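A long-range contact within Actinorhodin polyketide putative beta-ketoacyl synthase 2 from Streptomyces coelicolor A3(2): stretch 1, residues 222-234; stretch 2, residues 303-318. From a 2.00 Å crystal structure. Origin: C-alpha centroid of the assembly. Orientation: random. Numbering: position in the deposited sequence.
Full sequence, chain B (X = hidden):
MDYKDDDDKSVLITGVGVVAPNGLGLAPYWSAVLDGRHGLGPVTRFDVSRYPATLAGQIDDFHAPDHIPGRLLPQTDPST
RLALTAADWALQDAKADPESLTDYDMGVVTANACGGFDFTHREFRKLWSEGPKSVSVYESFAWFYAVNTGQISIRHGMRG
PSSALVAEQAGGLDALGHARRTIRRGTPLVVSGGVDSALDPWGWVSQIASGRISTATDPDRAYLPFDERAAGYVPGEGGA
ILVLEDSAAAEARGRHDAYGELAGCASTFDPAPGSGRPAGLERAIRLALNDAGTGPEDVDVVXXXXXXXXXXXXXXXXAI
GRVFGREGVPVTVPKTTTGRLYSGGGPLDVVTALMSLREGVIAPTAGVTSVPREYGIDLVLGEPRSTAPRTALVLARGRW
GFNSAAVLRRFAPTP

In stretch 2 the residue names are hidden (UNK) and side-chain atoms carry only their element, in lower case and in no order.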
# COMPACT_ATOMS: atom_id res chain seq x y z
N ALA B 222 -12.79 -10.66 -26.85
CA ALA B 222 -13.14 -10.94 -25.46
C ALA B 222 -13.08 -9.70 -24.59
O ALA B 222 -13.89 -9.52 -23.68
CB ALA B 222 -12.21 -12.02 -24.91
N TYR B 223 -12.10 -8.84 -24.86
CA TYR B 223 -11.94 -7.62 -24.09
C TYR B 223 -12.24 -6.48 -25.05
O TYR B 223 -11.38 -6.05 -25.81
CB TYR B 223 -10.52 -7.56 -23.53
CG TYR B 223 -10.25 -6.36 -22.65
CD1 TYR B 223 -11.27 -5.72 -21.95
CD2 TYR B 223 -8.94 -5.89 -22.50
CE1 TYR B 223 -11.00 -4.63 -21.12
CE2 TYR B 223 -8.66 -4.81 -21.68
CZ TYR B 223 -9.69 -4.18 -20.99
OH TYR B 223 -9.41 -3.12 -20.17
N LEU B 224 -13.47 -6.00 -24.99
CA LEU B 224 -13.94 -4.96 -25.88
C LEU B 224 -14.49 -3.72 -25.19
O LEU B 224 -15.69 -3.46 -25.23
CB LEU B 224 -15.00 -5.57 -26.81
CG LEU B 224 -14.57 -6.84 -27.56
CD1 LEU B 224 -15.76 -7.44 -28.30
CD2 LEU B 224 -13.46 -6.49 -28.54
N PRO B 225 -13.62 -2.93 -24.54
CA PRO B 225 -14.12 -1.73 -23.87
C PRO B 225 -14.77 -0.73 -24.83
O PRO B 225 -14.21 -0.40 -25.87
CB PRO B 225 -12.87 -1.17 -23.18
CG PRO B 225 -11.76 -1.59 -24.11
CD PRO B 225 -12.16 -3.04 -24.42
N PHE B 226 -15.96 -0.26 -24.46
CA PHE B 226 -16.73 0.70 -25.24
C PHE B 226 -17.43 0.11 -26.47
O PHE B 226 -18.08 0.83 -27.22
CB PHE B 226 -15.85 1.90 -25.66
CG PHE B 226 -15.30 2.69 -24.50
CD1 PHE B 226 -13.93 2.84 -24.33
CD2 PHE B 226 -16.15 3.24 -23.55
CE1 PHE B 226 -13.41 3.54 -23.23
CE2 PHE B 226 -15.65 3.95 -22.45
CZ PHE B 226 -14.28 4.09 -22.29
N ASP B 227 -17.30 -1.20 -26.67
CA ASP B 227 -17.97 -1.87 -27.79
C ASP B 227 -19.34 -2.35 -27.32
O ASP B 227 -19.49 -2.73 -26.15
CB ASP B 227 -17.16 -3.07 -28.26
CG ASP B 227 -17.70 -3.68 -29.53
OD1 ASP B 227 -17.12 -3.44 -30.61
OD2 ASP B 227 -18.72 -4.39 -29.45
N GLU B 228 -20.32 -2.35 -28.21
CA GLU B 228 -21.65 -2.79 -27.80
C GLU B 228 -21.65 -4.25 -27.35
O GLU B 228 -22.55 -4.67 -26.64
CB GLU B 228 -22.66 -2.59 -28.93
CG GLU B 228 -22.35 -3.34 -30.20
CD GLU B 228 -23.49 -3.24 -31.20
OE1 GLU B 228 -23.96 -2.10 -31.45
OE2 GLU B 228 -23.91 -4.29 -31.72
N ARG B 229 -20.64 -5.01 -27.75
CA ARG B 229 -20.55 -6.41 -27.34
C ARG B 229 -19.69 -6.61 -26.07
O ARG B 229 -19.39 -7.74 -25.70
CB ARG B 229 -19.98 -7.27 -28.48
CG ARG B 229 -20.85 -7.36 -29.74
CD ARG B 229 -22.23 -7.97 -29.46
NE ARG B 229 -23.06 -8.06 -30.67
CZ ARG B 229 -22.82 -8.87 -31.69
NH1 ARG B 229 -21.76 -9.67 -31.67
NH2 ARG B 229 -23.63 -8.88 -32.75
N ALA B 230 -19.30 -5.52 -25.41
CA ALA B 230 -18.50 -5.61 -24.19
C ALA B 230 -19.13 -6.64 -23.26
O ALA B 230 -20.33 -6.59 -22.99
CB ALA B 230 -18.44 -4.26 -23.49
N ALA B 231 -18.33 -7.57 -22.75
CA ALA B 231 -18.85 -8.59 -21.86
C ALA B 231 -17.86 -8.98 -20.77
O ALA B 231 -17.79 -10.14 -20.37
CB ALA B 231 -19.26 -9.83 -22.66
N GLY B 232 -17.10 -8.00 -20.27
CA GLY B 232 -16.14 -8.28 -19.23
C GLY B 232 -14.72 -8.04 -19.69
O GLY B 232 -14.45 -7.98 -20.88
N TYR B 233 -13.79 -7.88 -18.74
CA TYR B 233 -12.41 -7.64 -19.11
C TYR B 233 -11.63 -8.95 -19.07
O TYR B 233 -12.07 -9.92 -18.44
CB TYR B 233 -11.77 -6.61 -18.17
CG TYR B 233 -11.45 -7.11 -16.78
CD1 TYR B 233 -10.22 -7.71 -16.49
CD2 TYR B 233 -12.38 -6.97 -15.74
CE1 TYR B 233 -9.92 -8.15 -15.20
CE2 TYR B 233 -12.09 -7.40 -14.45
CZ TYR B 233 -10.85 -7.99 -14.18
OH TYR B 233 -10.56 -8.40 -12.91
N VAL B 234 -10.51 -8.98 -19.77
CA VAL B 234 -9.64 -10.15 -19.77
C VAL B 234 -8.46 -9.81 -18.84
O VAL B 234 -7.84 -8.76 -19.00
CB VAL B 234 -9.09 -10.46 -21.19
CG1 VAL B 234 -8.02 -11.55 -21.11
CG2 VAL B 234 -10.25 -10.95 -22.10
N UNK B 303 -6.40 8.50 -22.62
CA UNK B 303 -6.19 7.07 -22.49
C UNK B 303 -7.15 6.64 -21.40
O UNK B 303 -6.85 6.74 -20.21
c UNK B 303 -3.49 7.95 -23.88
c UNK B 303 -2.66 7.94 -24.99
c UNK B 303 -2.43 5.55 -24.82
c UNK B 303 -4.75 6.76 -22.08
c UNK B 303 -3.27 5.57 -23.71
c UNK B 303 -3.81 6.76 -23.23
c UNK B 303 -2.12 6.74 -25.46
N UNK B 304 -8.32 6.17 -21.82
CA UNK B 304 -9.39 5.75 -20.93
C UNK B 304 -9.10 4.49 -20.13
O UNK B 304 -8.33 3.63 -20.55
c UNK B 304 -10.67 5.56 -21.75
N UNK B 305 -9.75 4.38 -18.97
CA UNK B 305 -9.57 3.21 -18.13
C UNK B 305 -9.98 1.96 -18.92
O UNK B 305 -9.33 0.91 -18.82
c UNK B 305 -10.39 2.13 -15.97
o UNK B 305 -9.32 1.76 -15.44
c UNK B 305 -10.40 3.37 -16.84
o UNK B 305 -11.47 1.53 -15.81
N UNK B 306 -11.04 2.07 -19.72
CA UNK B 306 -11.48 0.94 -20.53
C UNK B 306 -11.88 -0.29 -19.75
O UNK B 306 -11.26 -1.35 -19.88
N UNK B 307 -12.92 -0.15 -18.94
CA UNK B 307 -13.39 -1.25 -18.09
C UNK B 307 -13.82 -2.52 -18.83
O UNK B 307 -13.64 -3.62 -18.32
c UNK B 307 -14.53 -0.76 -17.21
N UNK B 308 -14.39 -2.36 -20.03
CA UNK B 308 -14.82 -3.53 -20.77
C UNK B 308 -16.12 -4.11 -20.23
O UNK B 308 -16.62 -5.12 -20.72
N UNK B 309 -16.65 -3.47 -19.19
CA UNK B 309 -17.91 -3.85 -18.56
C UNK B 309 -18.84 -2.72 -18.97
O UNK B 309 -18.57 -1.56 -18.69
c UNK B 309 -19.22 -4.06 -16.43
c UNK B 309 -16.89 -4.95 -16.55
c UNK B 309 -17.83 -3.85 -17.02
N UNK B 310 -19.95 -3.05 -19.65
CA UNK B 310 -20.93 -2.07 -20.12
C UNK B 310 -21.24 -0.89 -19.19
O UNK B 310 -21.03 0.27 -19.56
c UNK B 310 -20.47 -4.42 -19.81
c UNK B 310 -22.16 -2.92 -20.40
c UNK B 310 -21.57 -4.22 -20.83
N UNK B 311 -21.75 -1.20 -18.01
CA UNK B 311 -22.11 -0.19 -17.03
C UNK B 311 -20.94 0.73 -16.68
O UNK B 311 -21.13 1.93 -16.44
c UNK B 311 -22.65 -0.87 -15.77
o UNK B 311 -24.18 0.08 -12.55
c UNK B 311 -23.16 0.09 -14.71
o UNK B 311 -23.40 -1.84 -13.31
c UNK B 311 -23.62 -0.61 -13.43
N UNK B 312 -19.73 0.18 -16.67
CA UNK B 312 -18.54 0.97 -16.34
C UNK B 312 -18.04 1.77 -17.53
O UNK B 312 -17.47 2.84 -17.35
c UNK B 312 -17.71 -0.69 -14.52
c UNK B 312 -16.54 -1.60 -14.17
c UNK B 312 -17.93 0.33 -13.41
c UNK B 312 -17.43 0.05 -15.83
N UNK B 313 -18.24 1.25 -18.73
CA UNK B 313 -17.81 1.96 -19.94
C UNK B 313 -18.70 3.18 -20.07
O UNK B 313 -18.23 4.29 -20.35
c UNK B 313 -17.95 1.08 -21.19
o UNK B 313 -15.82 0.09 -20.70
c UNK B 313 -16.94 -0.07 -21.23
o UNK B 313 -17.26 -1.13 -21.82
N UNK B 314 -19.99 2.98 -19.86
CA UNK B 314 -20.95 4.06 -19.96
C UNK B 314 -20.63 5.15 -18.95
O UNK B 314 -20.70 6.34 -19.27
c UNK B 314 -22.36 3.53 -19.74
N UNK B 315 -20.29 4.75 -17.72
CA UNK B 315 -19.94 5.74 -16.70
C UNK B 315 -18.72 6.53 -17.15
O UNK B 315 -18.71 7.76 -17.09
c UNK B 315 -19.65 5.06 -15.36
N UNK B 316 -17.68 5.83 -17.60
CA UNK B 316 -16.47 6.51 -18.05
C UNK B 316 -16.67 7.42 -19.26
O UNK B 316 -16.12 8.52 -19.30
o UNK B 316 -12.99 4.14 -19.36
o UNK B 316 -11.84 5.82 -18.52
c UNK B 316 -12.90 5.31 -18.95
c UNK B 316 -15.36 5.51 -18.36
c UNK B 316 -14.14 6.18 -18.96
N UNK B 317 -17.42 6.94 -20.25
CA UNK B 317 -17.67 7.73 -21.45
C UNK B 317 -18.42 9.00 -21.08
O UNK B 317 -18.23 10.06 -21.68
c UNK B 317 -18.49 6.91 -22.43
N UNK B 318 -19.27 8.88 -20.07
CA UNK B 318 -20.06 10.00 -19.60
C UNK B 318 -19.16 11.03 -18.90
O UNK B 318 -19.31 12.23 -19.11
c UNK B 318 -23.71 7.35 -17.12
n UNK B 318 -23.41 8.65 -17.04
c UNK B 318 -23.60 9.61 -18.13
n UNK B 318 -23.50 6.56 -16.07
n UNK B 318 -24.21 6.84 -18.23
c UNK B 318 -22.33 10.41 -18.44
c UNK B 318 -21.17 9.47 -18.69
O HOH W 1 -19.24 -1.09 -23.73

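Position 303 carries one carbon, then a six-carbon ring: Phe-303, out of reach. Position 304 has a single carbon, its CB, 3.7 Å from CE1 of Phe-226 and near the plane of that ring: Ala-304, small enough to let the ring edge approach. Position 305 has two carbons, the second bearing two oxygens, hence Asp-305, whose carboxylate is bonded elsewhere in the structure.

Position 306 has no side-chain atoms and a positive phi of 60°, which favors glycine. Its CA packs 3.7 Å from CB of Pro-225, and its O accepts a 2.6 Å hydrogen bond from OH of Tyr-223. This is Gly-306. Position 307, a lone carbon pointing away from stretch 1, is Ala-307; its backbone makes the contact, O lying 3.5 Å from CB of Tyr-233.

Position 308 is bare again, with phi 77°. Its CA is 3.7 Å from CA of Pro-225, and an ideal CB would clash with CE1 of Tyr-223 at 2.7 Å. Gly-308 therefore suits both conformation and packing, while its O accepts a 3.0 Å hydrogen bond from N of Gly-232. Position 309 shows one carbon carrying two more, one of them 4.3 Å from CA of Gly-232: Val-309. It occupies the helix N-cap without a polar side-chain atom to cap with; its backbone O accepts from N of position 313 at 2.8 Å.

At 310, three carbons close a ring onto the backbone N: Pro-310, well placed in the first turn of a helix, where its nitrogen needs no hydrogen-bond partner. Its CG lies 4.1 Å from CB of Ala-230. Position 311, three carbons ending in two oxygens, is Glu-311; position 312, four carbons forked at the second, is Leu-312.

Position 313 has two carbons and a terminal pair of oxygens, one 3.1 Å from N of Phe-226. It is Asp-313: OD2 accepts that nearly straight hydrogen bond, while OD1 takes one from N of Gly-308 at 2.9 Å and lies over a face of the Phe-226 ring. Positions 314 and 315 each have one carbon pointing away: Ala-314 and Ala-315.

Position 316 has three carbons and two oxygens, one oxygen 3.2 Å from CZ of Phe-226: Glu-316. Its OE2 and OE1 accept hydrogen bonds from N of Asp-305 (2.6 Å) and N of Gly-306 (2.9 Å), bracing the loop. Position 317, one carbon, is Ala-317, its CB 4.1 Å from CE2 of Phe-226. Position 318, three carbons, a nitrogen, then a carbon with two nitrogens, is Arg-318.

The contact seats Phe-226 between loop and helix, fixed by close glycine packing, three direct hydrogen bonds and a water bridging Asp-227 O to Asp-313 OD2.

Stretch 2 303-318: FADGAGVPELDAAEAR
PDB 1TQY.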